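PDB 5JD6: MGS-MChE2 from Uncultured bacterium, which is an alpha/beta hydrolase from a marine lagoon metagenome and probably hydrolyses carboxylic esters through a serine nucleophile. Local coordinates for residues 110-116 against 193-199; 188-194 against 214-220; 24-28 against 90-96. One frame throughout, in Å; residues are numbered along the deposited sequence.

Interaction 1. Residues 110-116 against 193-199; sequences ALVITGS and TPTCIIW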
loop_
_atom_site.group_PDB
_atom_site.type_symbol
_atom_site.label_atom_id
_atom_site.label_comp_id
_atom_site.label_asym_id
_atom_site.label_seq_id
_atom_site.Cartn_x
_atom_site.Cartn_y
_atom_site.Cartn_z
ATOM N N ALA A 110 3.156 5.872 10.760
ATOM C CA ALA A 110 1.813 6.192 10.294
ATOM C C ALA A 110 1.417 5.282 9.140
ATOM O O ALA A 110 2.274 4.726 8.452
ATOM C CB ALA A 110 1.726 7.651 9.875
ATOM N N LEU A 111 0.114 5.138 8.932
ATOM C CA LEU A 111 -0.408 4.273 7.883
ATOM C C LEU A 111 -1.331 5.044 6.949
ATOM O O LEU A 111 -2.335 5.605 7.385
ATOM C CB LEU A 111 -1.151 3.086 8.500
ATOM C CG LEU A 111 -1.901 2.151 7.549
ATOM C CD1 LEU A 111 -0.945 1.517 6.552
ATOM C CD2 LEU A 111 -2.646 1.085 8.338
ATOM N N VAL A 112 -0.990 5.079 5.666
ATOM C CA VAL A 112 -1.833 5.749 4.683
ATOM C C VAL A 112 -2.491 4.724 3.767
ATOM O O VAL A 112 -1.816 3.904 3.145
ATOM C CB VAL A 112 -1.038 6.760 3.840
ATOM C CG1 VAL A 112 -1.984 7.597 2.992
ATOM C CG2 VAL A 112 -0.189 7.647 4.739
ATOM N N ILE A 113 -3.816 4.779 3.692
ATOM C CA ILE A 113 -4.590 3.786 2.961
ATOM C C ILE A 113 -5.474 4.439 1.910
ATOM O O ILE A 113 -6.097 5.474 2.160
ATOM C CB ILE A 113 -5.458 2.953 3.920
ATOM C CG1 ILE A 113 -4.579 2.010 4.732
ATOM C CG2 ILE A 113 -6.509 2.153 3.167
ATOM C CD1 ILE A 113 -5.317 1.354 5.859
ATOM N N THR A 114 -5.515 3.832 0.730
ATOM C CA THR A 114 -6.335 4.342 -0.355
ATOM C C THR A 114 -6.736 3.248 -1.339
ATOM O O THR A 114 -5.883 2.579 -1.921
ATOM C CB THR A 114 -5.611 5.489 -1.102
ATOM O OG1 THR A 114 -6.291 5.775 -2.332
ATOM C CG2 THR A 114 -4.153 5.154 -1.360
ATOM N N GLY A 115 -8.045 3.072 -1.509
ATOM C CA GLY A 115 -8.590 2.033 -2.364
ATOM C C GLY A 115 -7.978 0.674 -2.085
ATOM O O GLY A 115 -7.499 0.006 -2.998
ATOM N N SER A 116 -7.976 0.266 -0.822
ATOM C CA SER A 116 -7.303 -0.969 -0.442
ATOM C C SER A 116 -8.283 -2.059 -0.034
ATOM O O SER A 116 -9.387 -1.778 0.433
ATOM C CB SER A 116 -6.316 -0.712 0.698
ATOM O OG SER A 116 -6.967 -0.752 1.955
ATOM N N THR A 193 -2.042 2.907 15.583
ATOM C CA THR A 193 -1.264 3.770 14.699
ATOM C C THR A 193 -2.135 4.779 13.956
ATOM O O THR A 193 -3.207 4.431 13.459
ATOM C CB THR A 193 -0.472 2.947 13.665
ATOM O OG1 THR A 193 -1.363 2.454 12.657
ATOM C CG2 THR A 193 0.235 1.778 14.335
ATOM N N PRO A 194 -1.677 6.041 13.897
ATOM C CA PRO A 194 -2.360 7.110 13.161
ATOM C C PRO A 194 -2.555 6.739 11.697
ATOM O O PRO A 194 -1.584 6.433 11.005
ATOM C CB PRO A 194 -1.408 8.301 13.305
ATOM C CG PRO A 194 -0.635 8.015 14.547
ATOM C CD PRO A 194 -0.461 6.527 14.572
ATOM N N THR A 195 -3.799 6.765 11.231
ATOM C CA THR A 195 -4.105 6.297 9.888
ATOM C C THR A 195 -4.804 7.355 9.043
ATOM O O THR A 195 -5.773 7.977 9.476
ATOM C CB THR A 195 -4.981 5.032 9.931
ATOM O OG1 THR A 195 -4.298 4.003 10.658
ATOM C CG2 THR A 195 -5.277 4.537 8.523
ATOM N N CYS A 196 -4.297 7.556 7.832
ATOM C CA CYS A 196 -4.922 8.462 6.880
ATOM C C CYS A 196 -5.614 7.661 5.788
ATOM O O CYS A 196 -4.981 6.864 5.094
ATOM C CB CYS A 196 -3.888 9.410 6.273
ATOM S SG CYS A 196 -4.582 10.654 5.163
ATOM N N ILE A 197 -6.917 7.867 5.640
ATOM C CA ILE A 197 -7.678 7.157 4.623
ATOM C C ILE A 197 -8.166 8.121 3.548
ATOM O O ILE A 197 -9.047 8.943 3.792
ATOM C CB ILE A 197 -8.881 6.418 5.234
ATOM C CG1 ILE A 197 -8.470 5.700 6.519
ATOM C CG2 ILE A 197 -9.464 5.437 4.232
ATOM C CD1 ILE A 197 -9.636 5.139 7.300
ATOM N N ILE A 198 -7.574 8.018 2.363
ATOM C CA ILE A 198 -7.970 8.837 1.224
ATOM C C ILE A 198 -8.674 7.956 0.199
ATOM O O ILE A 198 -8.180 6.889 -0.145
ATOM C CB ILE A 198 -6.757 9.535 0.581
ATOM C CG1 ILE A 198 -5.997 10.347 1.632
ATOM C CG2 ILE A 198 -7.201 10.425 -0.569
ATOM C CD1 ILE A 198 -4.737 10.998 1.113
ATOM N N TRP A 199 -9.830 8.391 -0.287
ATOM C CA TRP A 199 -10.647 7.510 -1.113
ATOM C C TRP A 199 -11.343 8.240 -2.257
ATOM O O TRP A 199 -11.754 9.390 -2.114
ATOM C CB TRP A 199 -11.690 6.813 -0.240
ATOM C CG TRP A 199 -11.917 5.372 -0.575
ATOM C CD1 TRP A 199 -12.784 4.872 -1.504
ATOM C CD2 TRP A 199 -11.279 4.243 0.029
ATOM N NE1 TRP A 199 -12.720 3.500 -1.518
ATOM C CE2 TRP A 199 -11.804 3.087 -0.585
ATOM C CE3 TRP A 199 -10.314 4.095 1.031
ATOM C CZ2 TRP A 199 -11.395 1.803 -0.232
ATOM C CZ3 TRP A 199 -9.908 2.819 1.379
ATOM C CH2 TRP A 199 -10.448 1.690 0.749
#
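The backbone of Gly115 lies over one face of the Trp199 indole, with its CA 3.7 Å from the centroid of the six-membered ring and 18° off the normal. Gly115 N sits above the same plane nearer the rim, 3.4 Å from Trp199 CZ3. At the ring's edge, Ile113 CG2 comes close to the plane and meets CZ3 at 3.9 Å; the Ile113 and Trp199 side chains run side by side. With CG1 beside the backbone N (chi1 -72°), Ile113 CG2 stands opposite that N, at the indole, while CD1 turns to the Thr195 methyl. Leu111 and Thr195 also point the same way, on the face that helix 92-103 covers, while on the other face Val112 CG1 packs at 4.2 Å against Cys196 CB, next to helix 238-252. These rows rest on a parallel pairing of strands 110-113 and 195-199, inclined by 11°, as in the central sheet of an alpha/beta hydrolase. Ile113 N donates to Cys196 O at 2.8 Å in a nearly straight bond, and Ile198 N returns a bond to Ile113 O at 2.9 Å. Beyond them Thr114 OG1 reaches Ile198 O only weakly. With Trp199 NE1 bonded to Thr206 O, the indole has its polar edge satisfied while its carbon face receives the glycine, which implies that dispersion and CH-pi attraction take over where the backbone ladder stops.

Interaction 2. Residues 188-194 against 214-220; sequences LPKMKTP and FKRLLPD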
loop_
_atom_site.group_PDB
_atom_site.type_symbol
_atom_site.label_atom_id
_atom_site.label_comp_id
_atom_site.label_asym_id
_atom_site.label_seq_id
_atom_site.Cartn_x
_atom_site.Cartn_y
_atom_site.Cartn_z
ATOM N N LEU A 188 -8.801 -4.413 13.407
ATOM C CA LEU A 188 -8.848 -2.951 13.333
ATOM C C LEU A 188 -9.193 -2.182 14.626
ATOM O O LEU A 188 -8.550 -1.168 14.896
ATOM C CB LEU A 188 -9.835 -2.529 12.239
ATOM C CG LEU A 188 -9.479 -2.888 10.797
ATOM C CD1 LEU A 188 -10.536 -2.361 9.843
ATOM C CD2 LEU A 188 -8.100 -2.363 10.426
ATOM N N PRO A 189 -10.204 -2.635 15.413
ATOM C CA PRO A 189 -10.689 -1.851 16.563
ATOM C C PRO A 189 -9.627 -1.199 17.455
ATOM O O PRO A 189 -9.921 -0.167 18.055
ATOM C CB PRO A 189 -11.492 -2.882 17.378
ATOM C CG PRO A 189 -11.323 -4.199 16.673
ATOM C CD PRO A 189 -11.012 -3.855 15.263
ATOM N N LYS A 190 -8.430 -1.767 17.549
ATOM C CA LYS A 190 -7.355 -1.053 18.225
ATOM C C LYS A 190 -5.993 -1.347 17.590
ATOM O O LYS A 190 -5.094 -1.912 18.215
ATOM C CB LYS A 190 -7.345 -1.374 19.725
ATOM C CG LYS A 190 -6.343 -0.553 20.542
ATOM C CD LYS A 190 -6.525 -0.763 22.036
ATOM C CE LYS A 190 -5.436 -0.059 22.821
ATOM N NZ LYS A 190 -4.132 -0.756 22.633
ATOM N N MET A 191 -5.866 -0.976 16.322
ATOM C CA MET A 191 -4.561 -0.772 15.715
ATOM C C MET A 191 -4.258 0.712 15.885
ATOM O O MET A 191 -4.635 1.538 15.053
ATOM C CB MET A 191 -4.548 -1.202 14.245
ATOM C CG MET A 191 -4.590 -2.717 14.048
ATOM S SD MET A 191 -5.086 -3.227 12.388
ATOM C CE MET A 191 -4.000 -2.221 11.383
ATOM N N LYS A 192 -3.591 1.032 16.992
ATOM C CA LYS A 192 -3.462 2.402 17.491
ATOM C C LYS A 192 -2.849 3.402 16.516
ATOM O O LYS A 192 -3.106 4.602 16.618
ATOM C CB LYS A 192 -2.625 2.412 18.770
ATOM C CG LYS A 192 -3.318 1.842 19.985
ATOM C CD LYS A 192 -2.303 1.286 20.970
ATOM C CE LYS A 192 -2.233 2.149 22.220
ATOM N NZ LYS A 192 -0.906 2.067 22.886
ATOM N N THR A 193 -2.042 2.907 15.583
ATOM C CA THR A 193 -1.264 3.770 14.699
ATOM C C THR A 193 -2.135 4.779 13.956
ATOM O O THR A 193 -3.207 4.431 13.459
ATOM C CB THR A 193 -0.472 2.947 13.665
ATOM O OG1 THR A 193 -1.363 2.454 12.657
ATOM C CG2 THR A 193 0.235 1.778 14.335
ATOM N N PRO A 194 -1.677 6.041 13.897
ATOM C CA PRO A 194 -2.360 7.110 13.161
ATOM C C PRO A 194 -2.555 6.739 11.697
ATOM O O PRO A 194 -1.584 6.433 11.005
ATOM C CB PRO A 194 -1.408 8.301 13.305
ATOM C CG PRO A 194 -0.635 8.015 14.547
ATOM C CD PRO A 194 -0.461 6.527 14.572
ATOM N N PHE A 214 -13.475 1.271 7.518
ATOM C CA PHE A 214 -12.128 1.499 8.032
ATOM C C PHE A 214 -12.124 2.614 9.069
ATOM O O PHE A 214 -11.500 2.495 10.122
ATOM C CB PHE A 214 -11.169 1.845 6.890
ATOM C CG PHE A 214 -10.494 0.652 6.279
ATOM C CD1 PHE A 214 -9.884 -0.300 7.078
ATOM C CD2 PHE A 214 -10.471 0.481 4.906
ATOM C CE1 PHE A 214 -9.260 -1.398 6.520
ATOM C CE2 PHE A 214 -9.850 -0.616 4.341
ATOM C CZ PHE A 214 -9.244 -1.557 5.149
ATOM N N LYS A 215 -12.828 3.697 8.758
ATOM C CA LYS A 215 -12.931 4.839 9.658
ATOM C C LYS A 215 -13.641 4.459 10.957
ATOM O O LYS A 215 -13.258 4.913 12.035
ATOM C CB LYS A 215 -13.661 5.993 8.963
ATOM C CG LYS A 215 -14.048 7.143 9.878
ATOM C CD LYS A 215 -12.833 7.799 10.511
ATOM C CE LYS A 215 -13.254 8.875 11.500
ATOM N NZ LYS A 215 -12.091 9.460 12.221
ATOM N N ARG A 216 -14.669 3.621 10.846
ATOM C CA ARG A 216 -15.429 3.171 12.011
ATOM C C ARG A 216 -14.565 2.392 12.996
ATOM O O ARG A 216 -14.475 2.740 14.173
ATOM C CB ARG A 216 -16.611 2.294 11.584
ATOM C CG ARG A 216 -17.811 3.052 11.048
ATOM C CD ARG A 216 -19.056 2.171 11.011
ATOM N NE ARG A 216 -18.873 0.962 10.210
ATOM C CZ ARG A 216 -18.780 -0.265 10.715
ATOM N NH1 ARG A 216 -18.853 -0.454 12.025
ATOM N NH2 ARG A 216 -18.616 -1.307 9.909
ATOM N N LEU A 217 -13.931 1.336 12.500
ATOM C CA LEU A 217 -13.231 0.385 13.353
ATOM C C LEU A 217 -11.908 0.929 13.893
ATOM O O LEU A 217 -11.618 0.788 15.080
ATOM C CB LEU A 217 -12.997 -0.917 12.586
ATOM C CG LEU A 217 -14.271 -1.547 12.018
ATOM C CD1 LEU A 217 -13.952 -2.751 11.145
ATOM C CD2 LEU A 217 -15.221 -1.935 13.140
ATOM N N LEU A 218 -11.110 1.549 13.028
ATOM C CA LEU A 218 -9.827 2.109 13.447
ATOM C C LEU A 218 -10.008 3.205 14.494
ATOM O O LEU A 218 -10.781 4.141 14.290
ATOM C CB LEU A 218 -9.060 2.659 12.242
ATOM C CG LEU A 218 -8.381 1.630 11.336
ATOM C CD1 LEU A 218 -7.793 2.308 10.110
ATOM C CD2 LEU A 218 -7.303 0.877 12.101
ATOM N N PRO A 219 -9.291 3.085 15.621
ATOM C CA PRO A 219 -9.397 4.041 16.730
ATOM C C PRO A 219 -8.887 5.435 16.368
ATOM O O PRO A 219 -9.536 6.426 16.698
ATOM C CB PRO A 219 -8.525 3.409 17.821
ATOM C CG PRO A 219 -7.565 2.541 17.086
ATOM C CD PRO A 219 -8.324 2.011 15.905
ATOM N N ASP A 220 -7.744 5.505 15.696
ATOM C CA ASP A 220 -7.150 6.787 15.333
ATOM C C ASP A 220 -6.961 6.896 13.824
ATOM O O ASP A 220 -5.885 6.608 13.301
ATOM C CB ASP A 220 -5.811 6.975 16.051
ATOM C CG ASP A 220 -5.213 8.350 15.824
ATOM O OD1 ASP A 220 -5.968 9.282 15.474
ATOM O OD2 ASP A 220 -3.985 8.500 15.997
#
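The turn leading into strand 195-200 packs against the C-terminal end of helix 208-217, with Leu188 filling much of the join. Its CD1 reaches Phe214 CD1 at 3.5 Å, approaching the ring obliquely, and also touches Leu217 CD1. Its CB lies against Leu217 CB at 3.6 Å, and the other branch, CD2, meets Leu218 CD2 at 3.7 Å. With CG placed opposite the carbonyl carbon (chi1 -66°), the fork of Leu188 opens between Phe214 and Leu218. Replacing Leu188 with alanine would remove both methyl branches, and is likely to leave a gap beside Phe214 and Leu218. Helix 208-217 is the connection of a beta-alpha-beta crossover between the neighbouring parallel strands 195-200 and 221-226, as in the alpha/beta hydrolase fold, and Leu218 is the first residue to leave its helical backbone. Pro219 follows with its ring over the turn: CD is 3.3 Å from Leu188 O, a carbonyl that also accepts a hydrogen bond from Met191 N. Pro189 CA makes a CA-H...O contact with Leu217 O at 3.2 Å, angle 160° at the hydrogen. Toward the strand, Asp220 OD2 lies by the Pro194 ring, 3.7 Å from CG, and Asp220 CB faces Lys192 O. The carboxylate of Asp220 is salt-bridged through OD1 to Arg252 of the C-terminal helix 238-252.

Interaction 3. Residues 24-28 against 90-96; sequences ILHGL and NSLGGHI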
loop_
_atom_site.group_PDB
_atom_site.type_symbol
_atom_site.label_atom_id
_atom_site.label_comp_id
_atom_site.label_asym_id
_atom_site.label_seq_id
_atom_site.Cartn_x
_atom_site.Cartn_y
_atom_site.Cartn_z
ATOM N N ILE A 24 6.134 2.551 0.012
ATOM C CA ILE A 24 4.927 2.406 -0.789
ATOM C C ILE A 24 4.687 0.963 -1.225
ATOM O O ILE A 24 5.566 0.327 -1.802
ATOM C CB ILE A 24 4.993 3.299 -2.040
ATOM C CG1 ILE A 24 4.858 4.771 -1.649
ATOM C CG2 ILE A 24 3.911 2.914 -3.030
ATOM C CD1 ILE A 24 4.906 5.718 -2.827
ATOM N N LEU A 25 3.490 0.455 -0.949
ATOM C CA LEU A 25 3.113 -0.888 -1.371
ATOM C C LEU A 25 2.016 -0.847 -2.429
ATOM O O LEU A 25 0.867 -0.524 -2.132
ATOM C CB LEU A 25 2.650 -1.717 -0.176
ATOM C CG LEU A 25 3.696 -2.004 0.898
ATOM C CD1 LEU A 25 3.079 -2.813 2.025
ATOM C CD2 LEU A 25 4.884 -2.735 0.298
ATOM N N HIS A 26 2.378 -1.175 -3.665
ATOM C CA HIS A 26 1.412 -1.222 -4.755
ATOM C C HIS A 26 0.736 -2.591 -4.806
ATOM O O HIS A 26 1.177 -3.533 -4.147
ATOM C CB HIS A 26 2.090 -0.909 -6.091
ATOM C CG HIS A 26 3.020 -1.984 -6.563
ATOM N ND1 HIS A 26 2.799 -2.700 -7.719
ATOM C CD2 HIS A 26 4.167 -2.465 -6.032
ATOM C CE1 HIS A 26 3.775 -3.577 -7.882
ATOM N NE2 HIS A 26 4.617 -3.455 -6.873
ATOM N N GLY A 27 -0.333 -2.699 -5.589
ATOM C CA GLY A 27 -1.086 -3.937 -5.680
ATOM C C GLY A 27 -0.583 -4.879 -6.759
ATOM O O GLY A 27 0.583 -4.827 -7.147
ATOM N N LEU A 28 -1.471 -5.745 -7.239
ATOM C CA LEU A 28 -1.133 -6.700 -8.291
ATOM C C LEU A 28 -1.125 -6.033 -9.664
ATOM O O LEU A 28 -0.230 -6.270 -10.474
ATOM C CB LEU A 28 -2.115 -7.873 -8.289
ATOM C CG LEU A 28 -2.134 -8.763 -7.044
ATOM C CD1 LEU A 28 -3.240 -9.801 -7.148
ATOM C CD2 LEU A 28 -0.784 -9.434 -6.848
ATOM N N ASN A 90 -2.004 0.649 -1.555
ATOM C CA ASN A 90 -3.148 0.652 -2.461
ATOM C C ASN A 90 -3.532 -0.768 -2.861
ATOM O O ASN A 90 -2.661 -1.619 -3.041
ATOM C CB ASN A 90 -2.837 1.484 -3.704
ATOM C CG ASN A 90 -3.822 1.243 -4.832
ATOM O OD1 ASN A 90 -3.498 0.590 -5.823
ATOM N ND2 ASN A 90 -5.033 1.768 -4.684
ATOM N N SER A 91 -4.834 -1.011 -2.998
ATOM C CA SER A 91 -5.354 -2.327 -3.366
ATOM C C SER A 91 -4.845 -3.404 -2.415
ATOM O O SER A 91 -5.040 -3.316 -1.203
ATOM C CB SER A 91 -4.980 -2.671 -4.810
ATOM O OG SER A 91 -5.512 -1.721 -5.717
ATOM N N LEU A 92 -4.188 -4.418 -2.969
ATOM C CA LEU A 92 -3.595 -5.471 -2.155
ATOM C C LEU A 92 -2.480 -4.906 -1.280
ATOM O O LEU A 92 -2.269 -5.365 -0.159
ATOM C CB LEU A 92 -3.056 -6.601 -3.036
ATOM C CG LEU A 92 -2.315 -7.719 -2.297
ATOM C CD1 LEU A 92 -3.243 -8.420 -1.314
ATOM C CD2 LEU A 92 -1.706 -8.713 -3.274
ATOM N N GLY A 93 -1.776 -3.902 -1.800
ATOM C CA GLY A 93 -0.694 -3.263 -1.072
ATOM C C GLY A 93 -1.149 -2.677 0.250
ATOM O O GLY A 93 -0.441 -2.759 1.254
ATOM N N GLY A 94 -2.339 -2.084 0.249
ATOM C CA GLY A 94 -2.920 -1.544 1.465
ATOM C C GLY A 94 -3.179 -2.636 2.484
ATOM O O GLY A 94 -3.004 -2.433 3.685
ATOM N N HIS A 95 -3.595 -3.800 1.996
ATOM C CA HIS A 95 -3.847 -4.949 2.858
ATOM C C HIS A 95 -2.542 -5.444 3.476
ATOM O O HIS A 95 -2.496 -5.774 4.663
ATOM C CB HIS A 95 -4.530 -6.069 2.069
ATOM C CG HIS A 95 -5.136 -7.133 2.929
ATOM N ND1 HIS A 95 -5.838 -8.198 2.407
ATOM C CD2 HIS A 95 -5.151 -7.295 4.273
ATOM C CE1 HIS A 95 -6.258 -8.972 3.394
ATOM N NE2 HIS A 95 -5.853 -8.446 4.535
ATOM N N ILE A 96 -1.484 -5.488 2.669
ATOM C CA ILE A 96 -0.160 -5.857 3.157
ATOM C C ILE A 96 0.299 -4.875 4.226
ATOM O O ILE A 96 0.832 -5.271 5.263
ATOM C CB ILE A 96 0.891 -5.885 2.029
ATOM C CG1 ILE A 96 0.393 -6.699 0.835
ATOM C CG2 ILE A 96 2.213 -6.432 2.547
ATOM C CD1 ILE A 96 0.100 -8.138 1.156
HETATM O O HOH W 1 -4.381 -5.498 -6.258
#
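Leu25 O is held by two neighbours of the other segment: Asn90 N donates a hydrogen bond at 3.2 Å, with an N-H...O angle of 162°, and Gly93 CA adds a CA-H...O contact at 3.3 Å. The second contact depends on a bare alpha carbon, since a side chain at Gly93 would run into Leu25 O and His26 O. Gly27 is constrained likewise, for a CB there would collide with Ser91 CB. Two aliphatic contacts accompany these glycines. Leu25 CD1 meets Ile96 CG2 at 3.8 Å, the two side chains crossing at about a right angle, and Leu28 CD2 touches Leu92 CD2 at 3.8 Å. The Leu92 branch extends to Leu28 because its CG stands opposite the backbone N (chi1 176°). A water accepts from Leu28 N at 3.1 Å and, weakly, from Leu92 N, linking the loop to the first turn of the helix. Ser91, with its positive phi of 55°, fits a nucleophile elbow of the GxSxG kind, consistent with a role as nucleophile in a Ser-His-Asp triad with His231 and Asp203. Its OG donates to Asn90 OD1 at 3.1 Å from above the carbonyl plane, while Asn90 ND2 bonds to Thr114 O. The contact thus sits where strand 20-25 ends beside strand 85-91, with helix 66-80 packed on Leu25 and Ile96 and helix 169-181 touching Leu28 and Leu92.

Overall arrangement
Followed from the N terminus, interaction 3 closes first, bringing strand 20-25 and its following loop back to the elbow between strand 85-91 and helix 92-103. That helix leads into strand 108-113, where interaction 1 opens; its partner, the segment ending in strand 195-200, begins 77 residues after the first segment ends. Interaction 2 begins just before that strand and closes after it, on the end of helix 208-217, so interactions 1 and 2 cross and share Thr193 and Pro194, whereas interaction 3 precedes both in series. Thr195 N probably bonds to Asp220 O, and Gly115 O probably accepts from Ser91 N, linking interaction 1 to each of the others, which do not touch one another.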